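Local coordinates for protein telomerase reverse transcriptase (Takifugu rubripes, PDB 4LMO) that extends telomeres as the catalytic subunit of telomerase, copying a template in the enzyme's RNA, and is represented here by its RNA-binding domain, at residues L91-I101 / Q115-F125. Residues are numbered along the deposited sequence; the frame is centred on the assembly and turned at random.
Sequences LLQKTCPLVGI and QHCGSHRVYLF
A disulfide between Cys-96 and Cys-117 joins the loop that follows helix 88-93 to the residues leading into helix 119-133, in the largely helical RNA-binding domain of telomerase. Cys-96 SG and Cys-117 SG lie 2.0 Å apart with a C-S-S-C torsion of -103°; with CB already directed at the other segment, a chi1 of -163° swings Cys-96 SG away from the backbone N and onto its partner. Packing is tight on the helical side of this bridge. Leu-92 sets CD2 squarely over one face of the Phe-125 ring, 3.5 Å from its centroid, a CH-pi contact, while the Leu-91 backbone meets the ring edge. Leu-216 and Cys-220 of helix 191-220 also touch Phe-125. Thr-95 lays OG1 against Phe-125 CB (3.4 Å) and CG2 against the backbone where Leu-124 joins Phe-125; the same hydroxyl donates to Leu-91 O at 2.6 Å, which fixes its rotation. Beyond the bridge the contact narrows to Gln-115 and opens toward solvent at Val-99, whose CB and CG2 lie against that extended side chain; Leu-98 and Gln-115 both touch helix 238-251. Arg-121, partly exposed, carries Leu-124 CD1 over its guanidinium, and NH1 gives a nearly straight 3.1 Å hydrogen bond to an in-plane lone pair of Thr-95 O.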
loop_
_atom_site.group_PDB
_atom_site.type_symbol
_atom_site.label_atom_id
_atom_site.label_comp_id
_atom_site.label_asym_id
_atom_site.label_seq_id
_atom_site.Cartn_x
_atom_site.Cartn_y
_atom_site.Cartn_z
ATOM N N LEU A 91 14.069 1.846 -4.372
ATOM C CA LEU A 91 13.794 0.912 -3.277
ATOM C C LEU A 91 13.514 -0.514 -3.758
ATOM O O LEU A 91 13.878 -1.474 -3.084
ATOM C CB LEU A 91 12.661 1.429 -2.383
ATOM C CG LEU A 91 12.973 2.673 -1.542
ATOM C CD1 LEU A 91 11.705 3.221 -0.905
ATOM C CD2 LEU A 91 14.027 2.391 -0.477
ATOM N N LEU A 92 12.875 -0.647 -4.918
ATOM C CA LEU A 92 12.729 -1.947 -5.570
ATOM C C LEU A 92 14.085 -2.452 -6.075
ATOM O O LEU A 92 14.376 -3.648 -6.000
ATOM C CB LEU A 92 11.731 -1.870 -6.731
ATOM C CG LEU A 92 10.227 -1.835 -6.424
ATOM C CD1 LEU A 92 9.447 -1.310 -7.619
ATOM C CD2 LEU A 92 9.701 -3.197 -5.992
ATOM N N GLN A 93 14.906 -1.531 -6.578
ATOM C CA GLN A 93 16.223 -1.863 -7.119
ATOM C C GLN A 93 17.243 -2.211 -6.042
ATOM O O GLN A 93 18.252 -2.859 -6.325
ATOM C CB GLN A 93 16.756 -0.727 -7.998
ATOM C CG GLN A 93 16.237 -0.757 -9.429
ATOM C CD GLN A 93 16.595 -2.038 -10.163
ATOM O OE1 GLN A 93 15.719 -2.796 -10.570
ATOM N NE2 GLN A 93 17.889 -2.289 -10.321
ATOM N N LYS A 94 16.986 -1.776 -4.812
ATOM C CA LYS A 94 17.877 -2.086 -3.700
ATOM C C LYS A 94 17.284 -3.143 -2.757
ATOM O O LYS A 94 17.814 -3.378 -1.666
ATOM C CB LYS A 94 18.293 -0.805 -2.958
ATOM C CG LYS A 94 17.231 -0.206 -2.045
ATOM C CD LYS A 94 17.310 1.315 -1.987
ATOM C CE LYS A 94 18.557 1.825 -1.278
ATOM N NZ LYS A 94 18.430 3.270 -0.937
ATOM N N THR A 95 16.195 -3.780 -3.189
ATOM C CA THR A 95 15.614 -4.914 -2.457
ATOM C C THR A 95 15.451 -6.157 -3.332
ATOM O O THR A 95 15.858 -7.245 -2.934
ATOM C CB THR A 95 14.275 -4.572 -1.757
ATOM O OG1 THR A 95 13.357 -4.005 -2.699
ATOM C CG2 THR A 95 14.496 -3.593 -0.602
ATOM N N CYS A 96 14.862 -6.000 -4.515
ATOM C CA CYS A 96 14.742 -7.114 -5.455
ATOM C C CYS A 96 14.935 -6.644 -6.899
ATOM O O CYS A 96 13.969 -6.522 -7.654
ATOM C CB CYS A 96 13.403 -7.832 -5.279
ATOM S SG CYS A 96 13.362 -9.476 -6.024
ATOM N N PRO A 97 16.199 -6.390 -7.286
ATOM C CA PRO A 97 16.525 -5.692 -8.529
ATOM C C PRO A 97 16.281 -6.514 -9.787
ATOM O O PRO A 97 16.214 -7.742 -9.732
ATOM C CB PRO A 97 18.018 -5.389 -8.380
ATOM C CG PRO A 97 18.531 -6.465 -7.489
ATOM C CD PRO A 97 17.408 -6.818 -6.557
ATOM N N LEU A 98 16.152 -5.817 -10.910
ATOM C CA LEU A 98 15.983 -6.448 -12.210
ATOM C C LEU A 98 17.330 -6.956 -12.716
ATOM O O LEU A 98 18.366 -6.334 -12.476
ATOM C CB LEU A 98 15.357 -5.459 -13.202
ATOM C CG LEU A 98 14.078 -4.741 -12.739
ATOM C CD1 LEU A 98 13.791 -3.500 -13.571
ATOM C CD2 LEU A 98 12.873 -5.673 -12.719
ATOM N N VAL A 99 17.313 -8.099 -13.397
ATOM C CA VAL A 99 18.521 -8.670 -13.988
ATOM C C VAL A 99 18.357 -8.737 -15.504
ATOM O O VAL A 99 17.701 -9.639 -16.029
ATOM C CB VAL A 99 18.847 -10.076 -13.424
ATOM C CG1 VAL A 99 20.203 -10.554 -13.925
ATOM C CG2 VAL A 99 18.819 -10.077 -11.902
ATOM N N GLY A 100 18.944 -7.759 -16.190
ATOM C CA GLY A 100 18.940 -7.694 -17.651
ATOM C C GLY A 100 17.571 -7.737 -18.308
ATOM O O GLY A 100 17.340 -8.547 -19.208
ATOM N N ILE A 101 16.661 -6.873 -17.860
ATOM C CA ILE A 101 15.326 -6.795 -18.466
ATOM C C ILE A 101 15.266 -5.764 -19.597
ATOM O O ILE A 101 14.636 -6.008 -20.629
ATOM C CB ILE A 101 14.184 -6.581 -17.430
ATOM C CG1 ILE A 101 14.175 -5.159 -16.850
ATOM C CG2 ILE A 101 14.226 -7.639 -16.335
ATOM C CD1 ILE A 101 13.127 -4.246 -17.457
ATOM N N GLN A 115 13.885 -15.527 -11.984
ATOM C CA GLN A 115 13.992 -14.159 -11.478
ATOM C C GLN A 115 12.706 -13.671 -10.807
ATOM O O GLN A 115 12.033 -12.762 -11.303
ATOM C CB GLN A 115 14.432 -13.195 -12.584
ATOM C CG GLN A 115 15.043 -11.906 -12.056
ATOM C CD GLN A 115 15.187 -10.836 -13.117
ATOM O OE1 GLN A 115 15.652 -11.096 -14.230
ATOM N NE2 GLN A 115 14.796 -9.618 -12.773
ATOM N N HIS A 116 12.376 -14.287 -9.677
ATOM C CA HIS A 116 11.235 -13.871 -8.866
ATOM C C HIS A 116 11.690 -13.440 -7.496
ATOM O O HIS A 116 12.817 -13.727 -7.091
ATOM C CB HIS A 116 10.195 -14.988 -8.778
ATOM C CG HIS A 116 10.756 -16.316 -8.327
ATOM N ND1 HIS A 116 10.630 -16.764 -7.067
ATOM C CD2 HIS A 116 11.463 -17.293 -9.022
ATOM C CE1 HIS A 116 11.223 -17.966 -6.957
ATOM N NE2 HIS A 116 11.734 -18.287 -8.154
ATOM N N CYS A 117 10.822 -12.735 -6.777
ATOM C CA CYS A 117 11.141 -12.240 -5.442
ATOM C C CYS A 117 10.463 -13.070 -4.360
ATOM O O CYS A 117 9.245 -13.253 -4.381
ATOM C CB CYS A 117 10.728 -10.775 -5.302
ATOM S SG CYS A 117 11.417 -9.689 -6.573
ATOM N N GLY A 118 11.257 -13.571 -3.417
ATOM C CA GLY A 118 10.722 -14.268 -2.251
ATOM C C GLY A 118 9.967 -13.307 -1.352
ATOM O O GLY A 118 10.265 -12.110 -1.330
ATOM N N SER A 119 8.995 -13.827 -0.608
ATOM C CA SER A 119 8.123 -13.000 0.241
ATOM C C SER A 119 8.882 -12.120 1.236
ATOM O O SER A 119 8.403 -11.050 1.618
ATOM C CB SER A 119 7.101 -13.870 0.975
ATOM O OG SER A 119 7.746 -14.861 1.755
ATOM N N HIS A 120 10.063 -12.582 1.644
ATOM C CA HIS A 120 10.941 -11.846 2.555
ATOM C C HIS A 120 11.542 -10.628 1.906
ATOM O O HIS A 120 11.792 -9.623 2.575
ATOM C CB HIS A 120 12.036 -12.765 3.097
ATOM C CG HIS A 120 12.802 -13.506 2.027
ATOM N ND1 HIS A 120 14.095 -13.254 1.758
ATOM C CD2 HIS A 120 12.408 -14.514 1.151
ATOM C CE1 HIS A 120 14.510 -14.060 0.762
ATOM N NE2 HIS A 120 13.477 -14.828 0.390
ATOM N N ARG A 121 11.781 -10.715 0.599
ATOM C CA ARG A 121 12.247 -9.583 -0.209
ATOM C C ARG A 121 11.130 -8.571 -0.430
ATOM O O ARG A 121 11.355 -7.363 -0.377
ATOM C CB ARG A 121 12.763 -10.075 -1.563
ATOM C CG ARG A 121 14.065 -10.843 -1.481
ATOM C CD ARG A 121 15.219 -9.874 -1.375
ATOM N NE ARG A 121 16.265 -10.368 -0.494
ATOM C CZ ARG A 121 17.350 -9.679 -0.160
ATOM N NH1 ARG A 121 17.543 -8.452 -0.637
ATOM N NH2 ARG A 121 18.244 -10.224 0.654
ATOM N N VAL A 122 9.927 -9.077 -0.688
ATOM C CA VAL A 122 8.741 -8.239 -0.833
ATOM C C VAL A 122 8.461 -7.512 0.484
ATOM O O VAL A 122 8.000 -6.365 0.485
ATOM C CB VAL A 122 7.518 -9.058 -1.304
ATOM C CG1 VAL A 122 6.249 -8.216 -1.285
ATOM C CG2 VAL A 122 7.765 -9.612 -2.700
ATOM N N TYR A 123 8.765 -8.171 1.601
ATOM C CA TYR A 123 8.701 -7.513 2.904
ATOM C C TYR A 123 9.691 -6.348 3.021
ATOM O O TYR A 123 9.315 -5.263 3.458
ATOM C CB TYR A 123 8.898 -8.503 4.059
ATOM C CG TYR A 123 9.104 -7.807 5.384
ATOM C CD1 TYR A 123 8.038 -7.187 6.040
ATOM C CD2 TYR A 123 10.369 -7.738 5.967
ATOM C CE1 TYR A 123 8.223 -6.531 7.247
ATOM C CE2 TYR A 123 10.566 -7.081 7.173
ATOM C CZ TYR A 123 9.491 -6.479 7.808
ATOM O OH TYR A 123 9.683 -5.830 9.005
ATOM N N LEU A 124 10.950 -6.577 2.647
ATOM C CA LEU A 124 11.983 -5.547 2.777
ATOM C C LEU A 124 11.623 -4.282 1.996
ATOM O O LEU A 124 11.741 -3.171 2.517
ATOM C CB LEU A 124 13.357 -6.082 2.356
ATOM C CG LEU A 124 13.985 -7.179 3.222
ATOM C CD1 LEU A 124 15.184 -7.798 2.513
ATOM C CD2 LEU A 124 14.376 -6.661 4.601
ATOM N N PHE A 125 11.171 -4.460 0.756
ATOM C CA PHE A 125 10.670 -3.355 -0.062
ATOM C C PHE A 125 9.511 -2.621 0.612
ATOM O O PHE A 125 9.540 -1.399 0.749
ATOM C CB PHE A 125 10.241 -3.846 -1.449
ATOM C CG PHE A 125 9.369 -2.870 -2.193
ATOM C CD1 PHE A 125 9.891 -1.666 -2.667
ATOM C CD2 PHE A 125 8.022 -3.145 -2.411
ATOM C CE1 PHE A 125 9.087 -0.764 -3.344
ATOM C CE2 PHE A 125 7.215 -2.248 -3.091
ATOM C CZ PHE A 125 7.750 -1.058 -3.562
#